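Local coordinates for protein glycoside hydrolase family 31 (Trueperella pyogenes, PDB 5I0F) that degrades cycloalternan, a cyclic glucose oligosaccharide, as a family 31 glycoside hydrolase that passes through a covalent glycosyl-enzyme intermediate, at residues R43-V48 and Y108-T113; W131-V136 and S150-V155; P568-E573 and R602-W607. All coordinates share one frame; numbering follows the deposited sequence.

Contact 1: R43-V48 and Y108-T113; sequences RMRCFV and YFEALT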
loop_
_atom_site.group_PDB
_atom_site.type_symbol
_atom_site.label_atom_id
_atom_site.label_comp_id
_atom_site.label_asym_id
_atom_site.label_seq_id
_atom_site.Cartn_x
_atom_site.Cartn_y
_atom_site.Cartn_z
ATOM N N ARG A 43 2.376 8.786 -41.908
ATOM C CA ARG A 43 1.389 9.823 -41.647
ATOM C C ARG A 43 0.265 9.252 -40.779
ATOM O O ARG A 43 -0.091 8.091 -40.901
ATOM C CB ARG A 43 0.821 10.315 -42.983
ATOM C CG ARG A 43 -0.125 11.499 -42.917
ATOM C CD ARG A 43 -0.589 11.916 -44.316
ATOM N NE ARG A 43 -1.526 10.937 -44.899
ATOM C CZ ARG A 43 -1.619 10.595 -46.198
ATOM N NH1 ARG A 43 -0.811 11.113 -47.131
ATOM N NH2 ARG A 43 -2.525 9.687 -46.574
ATOM N N MET A 44 -0.277 10.092 -39.914
ATOM C CA MET A 44 -1.471 9.806 -39.157
ATOM C C MET A 44 -2.303 11.077 -39.044
ATOM O O MET A 44 -1.764 12.146 -38.706
ATOM C CB MET A 44 -1.087 9.357 -37.756
ATOM C CG MET A 44 -0.997 7.863 -37.585
ATOM S SD MET A 44 -2.639 7.227 -37.202
ATOM C CE MET A 44 -2.683 7.656 -35.461
ATOM N N ARG A 45 -3.604 10.957 -39.293
ATOM C CA ARG A 45 -4.515 12.081 -39.160
ATOM C C ARG A 45 -5.697 11.721 -38.292
ATOM O O ARG A 45 -6.145 10.580 -38.275
ATOM C CB ARG A 45 -4.974 12.569 -40.542
ATOM C CG ARG A 45 -3.800 13.102 -41.354
ATOM C CD ARG A 45 -4.151 13.679 -42.710
ATOM N NE ARG A 45 -4.953 12.765 -43.514
ATOM C CZ ARG A 45 -4.964 12.716 -44.846
ATOM N NH1 ARG A 45 -5.762 11.828 -45.441
ATOM N NH2 ARG A 45 -4.185 13.510 -45.595
ATOM N N CYS A 46 -6.167 12.701 -37.533
ATOM C CA CYS A 46 -7.368 12.566 -36.718
ATOM C C CYS A 46 -8.479 13.385 -37.368
ATOM O O CYS A 46 -8.345 14.607 -37.534
ATOM C CB CYS A 46 -7.109 13.083 -35.302
ATOM S SG CYS A 46 -8.525 12.875 -34.206
ATOM N N PHE A 47 -9.568 12.718 -37.727
ATOM C CA PHE A 47 -10.749 13.378 -38.287
ATOM C C PHE A 47 -11.785 13.563 -37.183
ATOM O O PHE A 47 -12.223 12.566 -36.593
ATOM C CB PHE A 47 -11.364 12.514 -39.385
ATOM C CG PHE A 47 -10.526 12.416 -40.624
ATOM C CD1 PHE A 47 -9.465 11.528 -40.686
ATOM C CD2 PHE A 47 -10.805 13.207 -41.739
ATOM C CE1 PHE A 47 -8.691 11.427 -41.835
ATOM C CE2 PHE A 47 -10.031 13.114 -42.893
ATOM C CZ PHE A 47 -8.975 12.216 -42.937
ATOM N N VAL A 48 -12.155 14.813 -36.895
ATOM C CA VAL A 48 -13.140 15.118 -35.851
ATOM C C VAL A 48 -14.393 15.670 -36.528
ATOM O O VAL A 48 -14.339 16.706 -37.190
ATOM C CB VAL A 48 -12.599 16.135 -34.817
ATOM C CG1 VAL A 48 -13.587 16.312 -33.670
ATOM C CG2 VAL A 48 -11.243 15.710 -34.263
ATOM N N TYR A 108 -12.114 9.705 -35.524
ATOM C CA TYR A 108 -11.424 8.498 -35.939
ATOM C C TYR A 108 -10.054 8.850 -36.487
ATOM O O TYR A 108 -9.765 10.021 -36.758
ATOM C CB TYR A 108 -12.264 7.710 -36.947
ATOM C CG TYR A 108 -12.408 8.333 -38.334
ATOM C CD1 TYR A 108 -11.488 8.060 -39.337
ATOM C CD2 TYR A 108 -13.489 9.172 -38.641
ATOM C CE1 TYR A 108 -11.619 8.619 -40.605
ATOM C CE2 TYR A 108 -13.627 9.735 -39.905
ATOM C CZ TYR A 108 -12.688 9.446 -40.875
ATOM O OH TYR A 108 -12.795 9.992 -42.114
ATOM N N PHE A 109 -9.218 7.836 -36.638
ATOM C CA PHE A 109 -7.846 8.010 -37.091
ATOM C C PHE A 109 -7.626 7.310 -38.416
ATOM O O PHE A 109 -8.243 6.286 -38.678
ATOM C CB PHE A 109 -6.884 7.449 -36.061
ATOM C CG PHE A 109 -7.034 8.077 -34.707
ATOM C CD1 PHE A 109 -6.376 9.270 -34.404
ATOM C CD2 PHE A 109 -7.843 7.497 -33.748
ATOM C CE1 PHE A 109 -6.514 9.848 -33.149
ATOM C CE2 PHE A 109 -8.005 8.080 -32.509
ATOM C CZ PHE A 109 -7.337 9.255 -32.206
ATOM N N GLU A 110 -6.724 7.862 -39.214
ATOM C CA GLU A 110 -6.332 7.284 -40.472
ATOM C C GLU A 110 -4.814 7.359 -40.606
ATOM O O GLU A 110 -4.231 8.443 -40.499
ATOM C CB GLU A 110 -7.024 8.044 -41.592
ATOM C CG GLU A 110 -7.104 7.310 -42.901
ATOM C CD GLU A 110 -7.634 8.204 -43.997
ATOM O OE1 GLU A 110 -8.849 8.165 -44.255
ATOM O OE2 GLU A 110 -6.837 8.979 -44.563
ATOM N N ALA A 111 -4.174 6.213 -40.845
ATOM C CA ALA A 111 -2.720 6.140 -40.987
ATOM C C ALA A 111 -2.336 5.662 -42.375
ATOM O O ALA A 111 -3.081 4.904 -42.993
ATOM C CB ALA A 111 -2.143 5.184 -39.951
ATOM N N LEU A 112 -1.165 6.094 -42.842
ATOM C CA LEU A 112 -0.544 5.548 -44.050
ATOM C C LEU A 112 0.732 4.808 -43.635
ATOM O O LEU A 112 1.665 5.410 -43.069
ATOM C CB LEU A 112 -0.232 6.652 -45.055
ATOM C CG LEU A 112 0.233 6.207 -46.442
ATOM C CD1 LEU A 112 -0.870 5.466 -47.188
ATOM C CD2 LEU A 112 0.705 7.407 -47.248
ATOM N N THR A 113 0.765 3.500 -43.903
ATOM C CA THR A 113 1.892 2.668 -43.516
ATOM C C THR A 113 3.021 2.947 -44.465
ATOM O O THR A 113 2.796 3.454 -45.569
ATOM C CB THR A 113 1.552 1.168 -43.543
ATOM O OG1 THR A 113 1.384 0.724 -44.891
ATOM C CG2 THR A 113 0.261 0.886 -42.719
HETATM O O HOH W 1 -3.721 9.878 -42.913
#

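Contact 2: W131-V136 and S150-V155; sequences WSAEPV and SPLWLV. With CA (calcium ion), chain F.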
loop_
_atom_site.group_PDB
_atom_site.type_symbol
_atom_site.label_atom_id
_atom_site.label_comp_id
_atom_site.label_asym_id
_atom_site.label_seq_id
_atom_site.Cartn_x
_atom_site.Cartn_y
_atom_site.Cartn_z
ATOM N N TRP A 131 -18.437 22.159 -15.753
ATOM C CA TRP A 131 -18.792 22.210 -14.333
ATOM C C TRP A 131 -20.099 22.970 -14.155
ATOM O O TRP A 131 -20.251 24.078 -14.654
ATOM C CB TRP A 131 -17.674 22.847 -13.495
ATOM C CG TRP A 131 -16.444 22.015 -13.392
ATOM C CD1 TRP A 131 -15.269 22.196 -14.077
ATOM C CD2 TRP A 131 -16.241 20.865 -12.558
ATOM N NE1 TRP A 131 -14.364 21.244 -13.727
ATOM C CE2 TRP A 131 -14.923 20.408 -12.798
ATOM C CE3 TRP A 131 -17.035 20.181 -11.625
ATOM C CZ2 TRP A 131 -14.378 19.292 -12.132
ATOM C CZ3 TRP A 131 -16.493 19.072 -10.964
ATOM C CH2 TRP A 131 -15.175 18.640 -11.227
ATOM N N SER A 132 -21.048 22.353 -13.456
ATOM C CA SER A 132 -22.375 22.931 -13.240
ATOM C C SER A 132 -22.661 23.075 -11.756
ATOM O O SER A 132 -22.453 22.129 -10.977
ATOM C CB SER A 132 -23.444 22.052 -13.881
ATOM O OG SER A 132 -24.742 22.567 -13.635
ATOM N N ALA A 133 -23.147 24.257 -11.386
ATOM C CA ALA A 133 -23.633 24.548 -10.040
ATOM C C ALA A 133 -25.119 24.217 -9.876
ATOM O O ALA A 133 -25.684 24.481 -8.809
ATOM C CB ALA A 133 -23.394 26.014 -9.703
ATOM N N GLU A 134 -25.751 23.646 -10.904
ATOM C CA GLU A 134 -27.149 23.215 -10.799
ATOM C C GLU A 134 -27.202 22.013 -9.863
ATOM O O GLU A 134 -26.206 21.304 -9.731
ATOM C CB GLU A 134 -27.731 22.818 -12.161
ATOM C CG GLU A 134 -27.624 23.855 -13.274
ATOM C CD GLU A 134 -28.334 25.158 -12.989
ATOM O OE1 GLU A 134 -29.356 25.172 -12.259
ATOM O OE2 GLU A 134 -27.858 26.186 -13.524
ATOM N N PRO A 135 -28.353 21.776 -9.204
ATOM C CA PRO A 135 -28.459 20.646 -8.276
ATOM C C PRO A 135 -28.645 19.320 -9.023
ATOM O O PRO A 135 -29.690 18.681 -8.932
ATOM C CB PRO A 135 -29.675 21.025 -7.416
ATOM C CG PRO A 135 -30.537 21.782 -8.357
ATOM C CD PRO A 135 -29.588 22.581 -9.216
ATOM N N VAL A 136 -27.598 18.915 -9.740
ATOM C CA VAL A 136 -27.596 17.703 -10.571
ATOM C C VAL A 136 -27.637 16.467 -9.683
ATOM O O VAL A 136 -28.308 15.487 -9.998
ATOM C CB VAL A 136 -26.316 17.629 -11.452
ATOM C CG1 VAL A 136 -26.273 16.328 -12.258
ATOM C CG2 VAL A 136 -26.243 18.833 -12.388
ATOM N N SER A 150 -21.100 25.158 -2.348
ATOM C CA SER A 150 -19.843 24.705 -2.955
ATOM C C SER A 150 -19.950 23.606 -4.032
ATOM O O SER A 150 -19.117 23.575 -4.920
ATOM C CB SER A 150 -18.853 24.295 -1.849
ATOM O OG SER A 150 -19.194 23.051 -1.242
ATOM N N PRO A 151 -20.975 22.728 -3.998
ATOM C CA PRO A 151 -20.961 21.635 -4.989
ATOM C C PRO A 151 -20.949 22.044 -6.468
ATOM O O PRO A 151 -21.783 22.832 -6.909
ATOM C CB PRO A 151 -22.228 20.836 -4.667
ATOM C CG PRO A 151 -22.498 21.116 -3.234
ATOM C CD PRO A 151 -22.082 22.553 -3.034
ATOM N N LEU A 152 -19.982 21.533 -7.213
ATOM C CA LEU A 152 -19.944 21.646 -8.674
ATOM C C LEU A 152 -19.878 20.246 -9.297
ATOM O O LEU A 152 -19.057 19.421 -8.878
ATOM C CB LEU A 152 -18.727 22.454 -9.098
ATOM C CG LEU A 152 -18.758 23.964 -8.817
ATOM C CD1 LEU A 152 -17.387 24.578 -9.080
ATOM C CD2 LEU A 152 -19.820 24.646 -9.655
ATOM N N TRP A 153 -20.705 20.000 -10.314
ATOM C CA TRP A 153 -20.878 18.652 -10.907
ATOM C C TRP A 153 -20.342 18.682 -12.326
ATOM O O TRP A 153 -20.698 19.580 -13.090
ATOM C CB TRP A 153 -22.362 18.254 -10.890
ATOM C CG TRP A 153 -22.965 18.300 -9.512
ATOM C CD1 TRP A 153 -23.543 19.374 -8.906
ATOM C CD2 TRP A 153 -23.023 17.223 -8.571
ATOM N NE1 TRP A 153 -23.967 19.034 -7.633
ATOM C CE2 TRP A 153 -23.667 17.714 -7.409
ATOM C CE3 TRP A 153 -22.626 15.871 -8.609
ATOM C CZ2 TRP A 153 -23.891 16.915 -6.276
ATOM C CZ3 TRP A 153 -22.844 15.078 -7.489
ATOM C CH2 TRP A 153 -23.482 15.608 -6.326
ATOM N N LEU A 154 -19.463 17.732 -12.662
ATOM C CA LEU A 154 -18.836 17.677 -13.979
ATOM C C LEU A 154 -19.748 16.862 -14.894
ATOM O O LEU A 154 -19.802 15.633 -14.786
ATOM C CB LEU A 154 -17.423 17.087 -13.905
ATOM C CG LEU A 154 -16.631 17.106 -15.226
ATOM C CD1 LEU A 154 -16.431 18.523 -15.742
ATOM C CD2 LEU A 154 -15.295 16.392 -15.065
ATOM N N VAL A 155 -20.443 17.552 -15.791
ATOM C CA VAL A 155 -21.529 16.949 -16.569
ATOM C C VAL A 155 -21.313 17.038 -18.075
ATOM O O VAL A 155 -20.800 18.031 -18.579
ATOM C CB VAL A 155 -22.908 17.566 -16.249
ATOM C CG1 VAL A 155 -23.289 17.297 -14.799
ATOM C CG2 VAL A 155 -22.962 19.056 -16.580
HETATM CA CA CA F . -25.680 24.504 -6.362
HETATM O O HOH W 2 -24.594 22.312 -7.257
HETATM O O HOH W 3 -23.488 24.555 -5.780
HETATM O O HOH W 4 -25.799 24.594 -3.961
HETATM O O HOH W 5 -28.032 24.992 -6.802
HETATM O O HOH W 6 -25.440 26.817 -6.815
#

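Contact 3: P568-E573 and R602-W607; sequences PVPEAE and RDRTPW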
loop_
_atom_site.group_PDB
_atom_site.type_symbol
_atom_site.label_atom_id
_atom_site.label_comp_id
_atom_site.label_asym_id
_atom_site.label_seq_id
_atom_site.Cartn_x
_atom_site.Cartn_y
_atom_site.Cartn_z
ATOM N N PRO A 568 22.635 -2.306 -0.739
ATOM C CA PRO A 568 23.620 -2.741 0.248
ATOM C C PRO A 568 23.058 -2.649 1.674
ATOM O O PRO A 568 22.157 -1.858 1.925
ATOM C CB PRO A 568 24.769 -1.745 0.042
ATOM C CG PRO A 568 24.694 -1.427 -1.412
ATOM C CD PRO A 568 23.226 -1.388 -1.730
ATOM N N VAL A 569 23.564 -3.471 2.585
ATOM C CA VAL A 569 23.092 -3.384 3.982
ATOM C C VAL A 569 23.190 -1.927 4.521
ATOM O O VAL A 569 24.080 -1.175 4.123
ATOM C CB VAL A 569 23.818 -4.358 4.928
ATOM C CG1 VAL A 569 23.644 -5.805 4.455
ATOM C CG2 VAL A 569 25.289 -4.028 5.070
ATOM N N PRO A 570 22.278 -1.539 5.430
ATOM C CA PRO A 570 22.366 -0.226 6.030
ATOM C C PRO A 570 23.686 -0.052 6.768
ATOM O O PRO A 570 24.226 -1.027 7.291
ATOM C CB PRO A 570 21.192 -0.217 7.023
ATOM C CG PRO A 570 20.921 -1.637 7.297
ATOM C CD PRO A 570 21.151 -2.303 5.987
ATOM N N GLU A 571 24.201 1.172 6.779
ATOM C CA GLU A 571 25.383 1.513 7.590
ATOM C C GLU A 571 25.078 1.187 9.053
ATOM O O GLU A 571 23.905 1.209 9.467
ATOM C CB GLU A 571 25.753 3.003 7.427
ATOM C CG GLU A 571 24.878 3.996 8.213
ATOM C CD GLU A 571 25.426 5.422 8.253
ATOM O OE1 GLU A 571 24.668 6.386 7.989
ATOM O OE2 GLU A 571 26.630 5.583 8.573
ATOM N N ALA A 572 26.122 0.914 9.834
ATOM C CA ALA A 572 25.933 0.381 11.195
ATOM C C ALA A 572 25.054 1.306 12.036
ATOM O O ALA A 572 24.189 0.841 12.751
ATOM C CB ALA A 572 27.284 0.166 11.891
ATOM N N GLU A 573 25.284 2.611 11.947
ATOM C CA GLU A 573 24.590 3.575 12.783
ATOM C C GLU A 573 23.080 3.605 12.508
ATOM O O GLU A 573 22.272 3.725 13.432
ATOM C CB GLU A 573 25.183 4.985 12.591
ATOM C CG GLU A 573 24.692 5.977 13.616
ATOM C CD GLU A 573 25.275 7.369 13.425
ATOM O OE1 GLU A 573 25.049 8.210 14.308
ATOM O OE2 GLU A 573 25.914 7.649 12.370
ATOM N N ARG A 602 23.050 -9.886 1.380
ATOM C CA ARG A 602 22.319 -8.674 1.717
ATOM C C ARG A 602 21.299 -8.831 2.855
ATOM O O ARG A 602 20.534 -7.924 3.104
ATOM C CB ARG A 602 21.710 -8.088 0.453
ATOM C CG ARG A 602 22.751 -7.311 -0.335
ATOM C CD ARG A 602 22.129 -6.504 -1.420
ATOM N NE ARG A 602 23.096 -5.682 -2.135
ATOM C CZ ARG A 602 22.767 -4.926 -3.176
ATOM N NH1 ARG A 602 21.528 -4.916 -3.618
ATOM N NH2 ARG A 602 23.684 -4.202 -3.794
ATOM N N ASP A 603 21.336 -9.956 3.572
ATOM C CA ASP A 603 20.462 -10.158 4.723
ATOM C C ASP A 603 20.594 -8.979 5.704
ATOM O O ASP A 603 21.707 -8.468 5.904
ATOM C CB ASP A 603 20.801 -11.460 5.484
ATOM C CG ASP A 603 20.625 -12.742 4.639
ATOM O OD1 ASP A 603 20.197 -12.661 3.444
ATOM O OD2 ASP A 603 20.885 -13.848 5.196
ATOM N N ARG A 604 19.468 -8.608 6.331
ATOM C CA ARG A 604 19.418 -7.613 7.396
ATOM C C ARG A 604 19.459 -8.253 8.785
ATOM O O ARG A 604 18.975 -7.681 9.783
ATOM C CB ARG A 604 18.191 -6.711 7.249
ATOM C CG ARG A 604 18.470 -5.429 6.472
ATOM C CD ARG A 604 18.843 -5.706 5.027
ATOM N NE ARG A 604 18.795 -4.473 4.254
ATOM C CZ ARG A 604 19.391 -4.249 3.080
ATOM N NH1 ARG A 604 20.156 -5.173 2.482
ATOM N NH2 ARG A 604 19.237 -3.072 2.507
ATOM N N THR A 605 20.056 -9.436 8.851
ATOM C CA THR A 605 20.331 -10.065 10.138
ATOM C C THR A 605 21.390 -9.258 10.893
ATOM O O THR A 605 22.232 -8.630 10.280
ATOM C CB THR A 605 20.870 -11.479 9.963
ATOM O OG1 THR A 605 22.045 -11.438 9.127
ATOM C CG2 THR A 605 19.802 -12.394 9.341
ATOM N N PRO A 606 21.374 -9.305 12.231
ATOM C CA PRO A 606 22.364 -8.542 12.978
ATOM C C PRO A 606 23.798 -8.929 12.655
ATOM O O PRO A 606 24.674 -8.052 12.535
ATOM C CB PRO A 606 22.002 -8.860 14.435
ATOM C CG PRO A 606 20.528 -9.104 14.408
ATOM C CD PRO A 606 20.290 -9.811 13.102
ATOM N N TRP A 607 24.011 -10.227 12.447
ATOM C CA TRP A 607 25.337 -10.788 12.105
ATOM C C TRP A 607 25.820 -10.418 10.705
ATOM O O TRP A 607 27.001 -10.085 10.542
ATOM C CB TRP A 607 25.414 -12.326 12.338
ATOM C CG TRP A 607 24.176 -13.097 11.995
ATOM C CD1 TRP A 607 23.900 -13.729 10.821
ATOM C CD2 TRP A 607 23.025 -13.265 12.821
ATOM N NE1 TRP A 607 22.654 -14.283 10.871
ATOM C CE2 TRP A 607 22.100 -14.024 12.096
ATOM C CE3 TRP A 607 22.706 -12.874 14.125
ATOM C CZ2 TRP A 607 20.860 -14.380 12.618
ATOM C CZ3 TRP A 607 21.497 -13.220 14.643
ATOM C CH2 TRP A 607 20.588 -13.981 13.897
#

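Contact 1: R43-V48 and Y108-T113
Arg45 and Glu110 face each other across two antiparallel strands and are joined three times. Arg45 N donates to Glu110 O and Glu110 N returns the bond to Arg45 O, while the side chains, lying alongside and pointing the same way, close a salt bridge from Arg45 NH1 to Glu110 OE2 at 3.2 Å. That bridge is not flat: the carboxylate oxygen sits 22° out of the guanidinium plane, and the N-H...O angle is only 142°. Phe47 and Tyr108 form a second hydrogen-bonded pair, with Phe47 N 2.9 Å from Tyr108 O, and Leu112 N bonds to Arg43 O at the other end. A water accepts from Arg43 NE and donates to Glu110 O, giving that carbonyl a second donor beside Arg45 N.

On the same face, the guanidinium of Arg43 lies between two neighbours, Leu112 CD2 over one side and Arg45 NH2 over the opposite one; Glu110, with Arg43 NH2 4.8 Å from its OE2, probably eases the repulsion between the two arginines. The Phe47 and Tyr108 rings are nearly parallel, planes 7° apart, but slid so far that Tyr108 OH rests over the phenylalanine rim and Phe47 CB lies 3.8 Å from the tyrosine centroid in a CH-pi contact.

The other face is apolar and buried. Met44 SD packs on Ala111 CB at 3.5 Å, and Cys46 SG approaches the Phe109 ring obliquely, a sulfur-aromatic contact. Ile2, Ile33 and Ala35 touch this layer from neighbouring strands. With strands 54-62 and 118-126 flanking the pair, this is a regular antiparallel segment of the N-terminal beta domain, with Met44, Cys46, Phe109 and Ala111 on its buried apolar face and mainly charged and aromatic side chains on the other.

Contact 2: W131-V136 and S150-V155
Trp131 lays its indole against Leu154, its partner in a non-hydrogen-bonded antiparallel pair. With the tryptophan CG anti to its carbonyl carbon (chi1 -69°), the ring system lies against the leucine: Leu154 CB stands over the six-membered ring, 3.8 Å from its centroid and 14° off the normal, and CD1 of the same leucine lies over the same face, 3.8 Å from Trp131 CE2. The edge of the ring meets the opposite backbone, where CZ3 comes 3.3 Å from Leu152 O. Lys164, on the next strand, adds a cation-pi contact to this indole.

Trp153 belongs to the other face of the sheet. Val136, beyond the turn, puts CB over its five-membered ring, 4.2 Å from the centroid, and its CG1 packs against Val155 CG1. Ser132 O lies near the plane of that ring, at its edge, and also receives Trp153 N; Ser132 N donates in return to Trp153 O at 2.8 Å. These two bonds make Ser132 and Trp153 a hydrogen-bonded pair. Ser132 OG takes the backbone N of Glu134, an ST turn, and Pro135 follows as the centre of an inverse gamma turn.

The turn carries a calcium ion. Ala133 O binds it at 2.5 Å, and five waters complete its six ligands. One of these waters donates to both Glu134 O and Pro151 O and weakly accepts from Trp153 NE1; another donates to Pro151 O, so the metal is tied to 150-155 through water. The whole is an antiparallel edge of a six-stranded sheet, 130-132 being its outermost strand, with a largely hydrated calcium site at the turn that leaves it.

Contact 3: P568-E573 and R602-W607
Arg604 and Arg602 spread their guanidinium groups against Pro568, Val569 and Pro570, joining two loops that run into helices 572-583 and 606-613 of the family 31 TIM barrel. The packing is of flat guanidinium faces against proline rings and the backbone of 568-570. Pro570 CD, 3.6 Å from Arg604 NE, and Val569 CA lie over one face of the Arg604 guanidinium, both offset toward its rim. Arg602, extended through NE (chi3 176°), runs alongside Pro568 and sets its guanidinium centre over Pro568 N, with Pro568 CD 3.5 Å from NH2. Val569 contributes CG1, which rests 3.6 Å from Asp603 O.

Polar contacts hold the Arg604 plane in position. Its NE donates to Gly564 O, NH2 to Ser535 OG, and NH1 to Gly567 O, so the loop leading into 568-573 grips it too. Asp603 instead turns away, its OD2 receiving Trp304 NE1. Thr605 is the N-cap of helix 606-613, its OG1 taking the N of Asn608. Within 602-607 the arginine folds back on its own chain: Arg604 NH1 donates in the guanidinium plane to a lone pair of Arg602 O, at 2.8 Å and 160°.

The three contacts follow one another along the chain without touching. Contacts 1 and 2 belong to separate beta sheets that precede the barrel, their nearest atoms about 17 Å apart and their centres 36 Å apart. Contact 3 lies in the catalytic TIM barrel, its centre 57 Å from that of contact 1 and 55 Å from that of contact 2, which sits on the opposite side of the chain's centre. It is also the one beside the sugar: the Arg602 side chain is about 6 Å from a bound glucose, and Phe565, Glu593 and Phe594 of the glycan pocket lie close in sequence. Calcium accompanies all three, bound directly in contact 2 and about 5 Å from the side chains of Leu112 and Pro568 in the others.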